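3'-5'-exonuclease (PDB 3E2V) probably cleaves DNA as a magnesium-dependent TatD-type nuclease, combining endonuclease incision of double-stranded DNA with 3'-to-5' exonuclease digestion. Local coordinates at residues K178-C189 and I213-D223. Sequence-based numbering, arbitrary orientation.
Sequences KVFFEEQLKISC and ILERFVVGFTD
Phe217 lies against Leu185 where segments 178-187 and 213-219 of helices 174-187 and 207-219 pack side by side in the TatD-type TIM barrel; the two helices follow the adjacent parallel strands 156-165 and 199-204. The axes of the segments run nearly parallel, crossing at -21° with a closest approach of 10.9 Å. CB of Leu185 sits over one face of the Phe217 ring, 3.8 Å from its centroid, which meets the definition of a CH-pi contact. The opposite face is covered by CE2 of Phe221, whose own ring turns an edge to CG of Phe217. In the plane of the Phe217 ring, the CG atoms of Glu182 and Lys186, one turn apart in 178-187, lie at its edge near CZ.

Toward the barrel, Ile213 presents two branches to Phe181: its CD1 lies 3.9 Å from Phe181 CD2, while its CG2 faces CE2 and also touches Leu185 CD1 at 3.7 Å. Leu214 CD2 meets Phe181 CZ, the two side chains crossing at about a right angle. Phe181 and Leu185 in turn rest on strand 156-165, through Leu164 and Ile162.

Two charged clusters flank the Phe217 and Phe221 rings. With CG anti to the backbone N and an extended chain, Glu182 carries its carboxylate past the Phe217 rim, and its OE1 meets Arg216 NH2 at the edge of the guanidinium in a salt bridge modelled so short that its exact length is doubtful. In the buried second cluster Lys186, extended beyond CG, passes CE along the edge of the Phe221 ring and is gripped by two carboxylates. Its NZ reaches Glu183 OE2 at 2.8 Å on the syn side, whereas NZ approaches Asp223 OD2 at 2.7 Å from above the carboxylate plane, 67° out of it.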
ATOM      1  N   LYS A 178      10.868   1.511 -14.799  1.00 14.65           N
ATOM      2  CA  LYS A 178      12.166   1.271 -14.161  1.00 14.41           C
ATOM      3  C   LYS A 178      12.854   2.591 -13.837  1.00 14.29           C
ATOM      4  O   LYS A 178      13.394   2.771 -12.736  1.00 15.40           O
ATOM      5  CB  LYS A 178      13.053   0.405 -15.065  1.00 14.80           C
ATOM      6  CG  LYS A 178      12.608  -1.051 -15.103  1.00 16.81           C
ATOM      7  CD  LYS A 178      13.295  -1.812 -16.248  1.00 21.14           C
ATOM      8  CE  LYS A 178      14.730  -2.151 -15.946  1.00 26.21           C
ATOM      9  NZ  LYS A 178      15.361  -2.689 -17.209  1.00 28.02           N
ATOM     10  N   VAL A 179      12.856   3.521 -14.792  1.00 14.46           N
ATOM     11  CA  VAL A 179      13.555   4.789 -14.560  1.00 15.14           C
ATOM     12  C   VAL A 179      12.960   5.576 -13.383  1.00 14.27           C
ATOM     13  O   VAL A 179      13.697   6.064 -12.520  1.00 14.57           O
ATOM     14  CB  VAL A 179      13.597   5.675 -15.819  1.00 15.83           C
ATOM     15  CG1 VAL A 179      14.236   7.012 -15.497  1.00 19.26           C
ATOM     16  CG2 VAL A 179      14.399   4.986 -16.908  1.00 19.44           C
ATOM     17  N   PHE A 180      11.635   5.697 -13.348  1.00 13.33           N
ATOM     18  CA  PHE A 180      11.007   6.524 -12.316  1.00 13.42           C
ATOM     19  C   PHE A 180      10.820   5.832 -10.970  1.00 13.34           C
ATOM     20  O   PHE A 180      10.712   6.503  -9.958  1.00 13.24           O
ATOM     21  CB  PHE A 180       9.774   7.239 -12.875  1.00 13.81           C
ATOM     22  CG  PHE A 180      10.149   8.307 -13.846  1.00 14.16           C
ATOM     23  CD1 PHE A 180      10.730   9.485 -13.380  1.00 13.62           C
ATOM     24  CD2 PHE A 180      10.051   8.094 -15.217  1.00 14.32           C
ATOM     25  CE1 PHE A 180      11.154  10.479 -14.283  1.00 13.59           C
ATOM     26  CE2 PHE A 180      10.484   9.071 -16.127  1.00 15.31           C
ATOM     27  CZ  PHE A 180      11.040  10.248 -15.665  1.00 15.77           C
ATOM     28  N   PHE A 181      10.835   4.499 -10.953  1.00 12.99           N
ATOM     29  CA  PHE A 181      11.000   3.792  -9.670  1.00 12.73           C
ATOM     30  C   PHE A 181      12.364   4.175  -9.081  1.00 13.23           C
ATOM     31  O   PHE A 181      12.469   4.582  -7.911  1.00 13.08           O
ATOM     32  CB  PHE A 181      10.875   2.283  -9.901  1.00 13.15           C
ATOM     33  CG  PHE A 181      11.096   1.419  -8.677  1.00 13.02           C
ATOM     34  CD1 PHE A 181      10.715   1.830  -7.390  1.00 12.96           C
ATOM     35  CD2 PHE A 181      11.602   0.141  -8.842  1.00 14.14           C
ATOM     36  CE1 PHE A 181      10.905   0.977  -6.290  1.00 12.49           C
ATOM     37  CE2 PHE A 181      11.786  -0.717  -7.772  1.00 13.05           C
ATOM     38  CZ  PHE A 181      11.438  -0.316  -6.493  1.00 13.13           C
ATOM     39  N   GLU A 182      13.409   4.054  -9.898  1.00 13.30           N
ATOM     40  CA  GLU A 182      14.746   4.335  -9.411  1.00 14.07           C
ATOM     41  C   GLU A 182      14.949   5.796  -9.009  1.00 13.91           C
ATOM     42  O   GLU A 182      15.548   6.059  -7.969  1.00 13.69           O
ATOM     43  CB  GLU A 182      15.802   3.904 -10.430  1.00 13.97           C
ATOM     44  CG  GLU A 182      17.224   4.200  -9.954  1.00 17.56           C
ATOM     45  CD  GLU A 182      18.275   3.488 -10.771  1.00 22.91           C
ATOM     46  OE1 GLU A 182      17.964   2.466 -11.418  1.00 24.48           O
ATOM     47  OE2 GLU A 182      19.428   3.966 -10.755  1.00 24.81           O
ATOM     48  N   GLU A 183      14.430   6.744  -9.789  1.00 13.49           N
ATOM     49  CA  GLU A 183      14.584   8.155  -9.415  1.00 13.28           C
ATOM     50  C   GLU A 183      13.860   8.477  -8.099  1.00 13.32           C
ATOM     51  O   GLU A 183      14.353   9.261  -7.281  1.00 14.21           O
ATOM     52  CB  GLU A 183      14.125   9.111 -10.536  1.00 13.19           C
ATOM     53  CG  GLU A 183      15.000   9.031 -11.791  1.00 15.40           C
ATOM     54  CD  GLU A 183      16.489   9.312 -11.506  1.00 15.76           C
ATOM     55  OE1 GLU A 183      16.813  10.362 -10.886  1.00 17.78           O
ATOM     56  OE2 GLU A 183      17.338   8.477 -11.904  1.00 18.61           O
ATOM     57  N   GLN A 184      12.697   7.859  -7.890  1.00 12.67           N
ATOM     58  CA  GLN A 184      12.011   8.026  -6.606  1.00 12.25           C
ATOM     59  C   GLN A 184      12.758   7.383  -5.450  1.00 12.64           C
ATOM     60  O   GLN A 184      12.770   7.915  -4.341  1.00 12.98           O
ATOM     61  CB  GLN A 184      10.564   7.520  -6.701  1.00 12.29           C
ATOM     62  CG  GLN A 184       9.690   8.450  -7.562  1.00 11.97           C
ATOM     63  CD  GLN A 184       8.262   7.959  -7.632  1.00 12.11           C
ATOM     64  OE1 GLN A 184       7.428   8.363  -6.821  1.00 13.12           O
ATOM     65  NE2 GLN A 184       7.983   7.037  -8.564  1.00 12.37           N
ATOM     66  N   LEU A 185      13.398   6.240  -5.699  1.00 12.33           N
ATOM     67  CA  LEU A 185      14.255   5.678  -4.670  1.00 12.44           C
ATOM     68  C   LEU A 185      15.381   6.648  -4.323  1.00 12.76           C
ATOM     69  O   LEU A 185      15.725   6.805  -3.161  1.00 13.58           O
ATOM     70  CB  LEU A 185      14.808   4.313  -5.084  1.00 12.64           C
ATOM     71  CG  LEU A 185      13.776   3.185  -5.134  1.00 12.51           C
ATOM     72  CD1 LEU A 185      14.421   1.973  -5.765  1.00 13.23           C
ATOM     73  CD2 LEU A 185      13.212   2.861  -3.733  1.00 13.47           C
ATOM     74  N   LYS A 186      15.938   7.302  -5.334  1.00 13.01           N
ATOM     75  CA  LYS A 186      17.005   8.267  -5.061  1.00 13.70           C
ATOM     76  C   LYS A 186      16.491   9.424  -4.205  1.00 14.38           C
ATOM     77  O   LYS A 186      17.110   9.812  -3.217  1.00 13.89           O
ATOM     78  CB  LYS A 186      17.589   8.802  -6.360  1.00 13.88           C
ATOM     79  CG  LYS A 186      18.439   7.810  -7.141  1.00 15.48           C
ATOM     80  CD  LYS A 186      18.857   8.437  -8.468  1.00 16.47           C
ATOM     81  CE  LYS A 186      19.628   7.456  -9.339  1.00 17.54           C
ATOM     82  NZ  LYS A 186      19.870   8.056 -10.706  1.00 16.36           N
ATOM     83  N   ILE A 187      15.347   9.965  -4.585  1.00 14.48           N
ATOM     84  CA  ILE A 187      14.738  11.057  -3.822  1.00 15.60           C
ATOM     85  C   ILE A 187      14.526  10.663  -2.371  1.00 15.03           C
ATOM     86  O   ILE A 187      14.773  11.455  -1.467  1.00 14.85           O
ATOM     87  CB  ILE A 187      13.403  11.520  -4.471  1.00 17.24           C
ATOM     88  CG1 ILE A 187      13.696  12.429  -5.663  1.00 18.63           C
ATOM     89  CG2 ILE A 187      12.479  12.198  -3.444  1.00 18.62           C
ATOM     90  CD1 ILE A 187      12.458  12.691  -6.492  1.00 20.93           C
ATOM     91  N   SER A 188      14.117   9.418  -2.146  1.00 14.43           N
ATOM     92  CA  SER A 188      13.824   8.932  -0.796  1.00 14.38           C
ATOM     93  C   SER A 188      15.079   8.838   0.082  1.00 14.63           C
ATOM     94  O   SER A 188      14.984   8.584   1.283  1.00 14.56           O
ATOM     95  CB  SER A 188      13.147   7.561  -0.867  1.00 14.35           C
ATOM     96  OG  SER A 188      14.091   6.514  -1.052  1.00 14.78           O
ATOM     97  N   CYS A 189      16.243   8.977  -0.560  1.00 15.54           N
ATOM     98  CA  CYS A 189      17.562   8.954   0.111  1.00 16.00           C
ATOM     99  C   CYS A 189      18.248  10.318   0.198  1.00 17.72           C
ATOM    100  O   CYS A 189      19.363  10.419   0.733  1.00 17.77           O
ATOM    101  CB  CYS A 189      18.533   7.981  -0.604  1.00 15.68           C
ATOM    102  SG  CYS A 189      18.032   6.253  -0.591  1.00 16.12           S
ATOM    103  N   ILE A 213      16.906  -3.651  -9.033  1.00 14.42           N
ATOM    104  CA  ILE A 213      16.987  -2.230  -8.706  1.00 14.77           C
ATOM    105  C   ILE A 213      17.218  -2.036  -7.209  1.00 14.48           C
ATOM    106  O   ILE A 213      18.115  -1.282  -6.789  1.00 15.11           O
ATOM    107  CB  ILE A 213      15.720  -1.505  -9.170  1.00 14.24           C
ATOM    108  CG1 ILE A 213      15.744  -1.388 -10.693  1.00 14.70           C
ATOM    109  CG2 ILE A 213      15.639  -0.106  -8.568  1.00 15.46           C
ATOM    110  CD1 ILE A 213      14.405  -1.062 -11.338  1.00 18.38           C
ATOM    111  N   LEU A 214      16.427  -2.716  -6.385  1.00 14.62           N
ATOM    112  CA  LEU A 214      16.579  -2.545  -4.946  1.00 14.21           C
ATOM    113  C   LEU A 214      17.933  -2.991  -4.410  1.00 14.61           C
ATOM    114  O   LEU A 214      18.455  -2.382  -3.461  1.00 14.51           O
ATOM    115  CB  LEU A 214      15.448  -3.257  -4.188  1.00 14.34           C
ATOM    116  CG  LEU A 214      14.083  -2.592  -4.365  1.00 14.92           C
ATOM    117  CD1 LEU A 214      12.989  -3.514  -3.843  1.00 17.30           C
ATOM    118  CD2 LEU A 214      14.033  -1.265  -3.626  1.00 15.00           C
ATOM    119  N   GLU A 215      18.492  -4.046  -4.997  1.00 14.42           N
ATOM    120  CA  GLU A 215      19.787  -4.552  -4.530  1.00 14.75           C
ATOM    121  C   GLU A 215      20.869  -3.488  -4.631  1.00 14.39           C
ATOM    122  O   GLU A 215      21.759  -3.425  -3.755  1.00 14.38           O
ATOM    123  CB  GLU A 215      20.195  -5.808  -5.294  1.00 15.96           C
ATOM    124  CG  GLU A 215      21.416  -6.504  -4.726  1.00 18.13           C
ATOM    125  CD  GLU A 215      22.718  -6.024  -5.363  1.00 23.66           C
ATOM    126  OE1 GLU A 215      22.679  -5.191  -6.299  1.00 22.73           O
ATOM    127  OE2 GLU A 215      23.794  -6.498  -4.925  1.00 26.56           O
ATOM    128  N   ARG A 216      20.809  -2.660  -5.681  1.00 14.39           N
ATOM    129  CA  ARG A 216      21.802  -1.587  -5.815  1.00 15.04           C
ATOM    130  C   ARG A 216      21.730  -0.584  -4.665  1.00 14.53           C
ATOM    131  O   ARG A 216      22.755  -0.068  -4.216  1.00 15.03           O
ATOM    132  CB  ARG A 216      21.689  -0.877  -7.164  1.00 16.21           C
ATOM    133  CG  ARG A 216      22.128  -1.766  -8.305  1.00 19.06           C
ATOM    134  CD  ARG A 216      22.451  -0.960  -9.557  1.00 24.87           C
ATOM    135  NE  ARG A 216      21.381  -0.037  -9.917  1.00 29.96           N
ATOM    136  CZ  ARG A 216      20.340  -0.346 -10.693  1.00 32.55           C
ATOM    137  NH1 ARG A 216      20.217  -1.558 -11.233  1.00 35.82           N
ATOM    138  NH2 ARG A 216      19.421   0.564 -10.939  1.00 32.63           N
ATOM    139  N   PHE A 217      20.518  -0.309  -4.175  1.00 13.80           N
ATOM    140  CA  PHE A 217      20.353   0.569  -3.025  1.00 13.13           C
ATOM    141  C   PHE A 217      20.665  -0.136  -1.693  1.00 12.71           C
ATOM    142  O   PHE A 217      21.095   0.506  -0.742  1.00 13.22           O
ATOM    143  CB  PHE A 217      18.917   1.098  -2.995  1.00 13.91           C
ATOM    144  CG  PHE A 217      18.624   2.133  -4.055  1.00 12.52           C
ATOM    145  CD1 PHE A 217      18.726   3.502  -3.765  1.00 12.77           C
ATOM    146  CD2 PHE A 217      18.272   1.750  -5.352  1.00 12.63           C
ATOM    147  CE1 PHE A 217      18.465   4.464  -4.753  1.00 13.09           C
ATOM    148  CE2 PHE A 217      17.990   2.712  -6.335  1.00 13.77           C
ATOM    149  CZ  PHE A 217      18.101   4.063  -6.038  1.00 13.31           C
ATOM    150  N   VAL A 218      20.422  -1.445  -1.621  1.00 12.56           N
ATOM    151  CA  VAL A 218      20.745  -2.202  -0.407  1.00 13.64           C
ATOM    152  C   VAL A 218      22.264  -2.237  -0.181  1.00 13.71           C
ATOM    153  O   VAL A 218      22.735  -2.007   0.948  1.00 14.19           O
ATOM    154  CB  VAL A 218      20.150  -3.647  -0.468  1.00 13.64           C
ATOM    155  CG1 VAL A 218      20.767  -4.545   0.622  1.00 13.74           C
ATOM    156  CG2 VAL A 218      18.622  -3.597  -0.329  1.00 15.41           C
ATOM    157  N   VAL A 219      23.018  -2.482  -1.258  1.00 13.93           N
ATOM    158  CA  VAL A 219      24.494  -2.542  -1.190  1.00 14.97           C
ATOM    159  C   VAL A 219      25.121  -1.164  -1.273  1.00 14.88           C
ATOM    160  O   VAL A 219      26.125  -0.904  -0.605  1.00 14.84           O
ATOM    161  CB  VAL A 219      25.070  -3.450  -2.286  1.00 15.86           C
ATOM    162  CG1 VAL A 219      26.615  -3.425  -2.253  1.00 17.46           C
ATOM    163  CG2 VAL A 219      24.534  -4.865  -2.082  1.00 17.54           C
ATOM    164  N   GLY A 220      24.510  -0.280  -2.060  1.00 14.61           N
ATOM    165  CA  GLY A 220      25.030   1.069  -2.311  1.00 14.30           C
ATOM    166  C   GLY A 220      25.581   1.217  -3.723  1.00 14.79           C
ATOM    167  O   GLY A 220      26.179   0.287  -4.265  1.00 15.54           O
ATOM    168  N   PHE A 221      25.333   2.371  -4.335  1.00 14.47           N
ATOM    169  CA  PHE A 221      25.931   2.677  -5.646  1.00 14.66           C
ATOM    170  C   PHE A 221      26.095   4.174  -5.799  1.00 15.23           C
ATOM    171  O   PHE A 221      25.441   4.953  -5.112  1.00 15.21           O
ATOM    172  CB  PHE A 221      25.085   2.125  -6.800  1.00 15.37           C
ATOM    173  CG  PHE A 221      23.817   2.895  -7.034  1.00 16.37           C
ATOM    174  CD1 PHE A 221      23.718   3.829  -8.058  1.00 16.53           C
ATOM    175  CD2 PHE A 221      22.725   2.692  -6.197  1.00 15.67           C
ATOM    176  CE1 PHE A 221      22.525   4.541  -8.250  1.00 18.89           C
ATOM    177  CE2 PHE A 221      21.551   3.394  -6.372  1.00 15.89           C
ATOM    178  CZ  PHE A 221      21.440   4.308  -7.401  1.00 15.86           C
ATOM    179  N   THR A 222      26.959   4.562  -6.734  1.00 15.93           N
ATOM    180  CA  THR A 222      27.260   5.961  -6.982  1.00 17.37           C
ATOM    181  C   THR A 222      26.686   6.391  -8.326  1.00 18.64           C
ATOM    182  O   THR A 222      26.902   5.727  -9.338  1.00 19.86           O
ATOM    183  CB  THR A 222      28.790   6.202  -6.923  1.00 17.46           C
ATOM    184  OG1 THR A 222      29.261   5.815  -5.630  1.00 16.52           O
ATOM    185  CG2 THR A 222      29.122   7.682  -7.139  1.00 18.32           C
ATOM    186  N   ASP A 223      25.926   7.488  -8.302  1.00 19.97           N
ATOM    187  CA  ASP A 223      25.288   8.027  -9.499  1.00 21.38           C
ATOM    188  C   ASP A 223      26.072   9.253  -9.957  1.00 22.98           C
ATOM    189  O   ASP A 223      25.766  10.375  -9.560  1.00 24.08           O
ATOM    190  CB  ASP A 223      23.838   8.404  -9.190  1.00 20.56           C
ATOM    191  CG  ASP A 223      23.111   8.996 -10.391  1.00 19.49           C
ATOM    192  OD1 ASP A 223      23.571   8.856 -11.539  1.00 20.48           O
ATOM    193  OD2 ASP A 223      22.058   9.625 -10.174  1.00 18.02           O
TER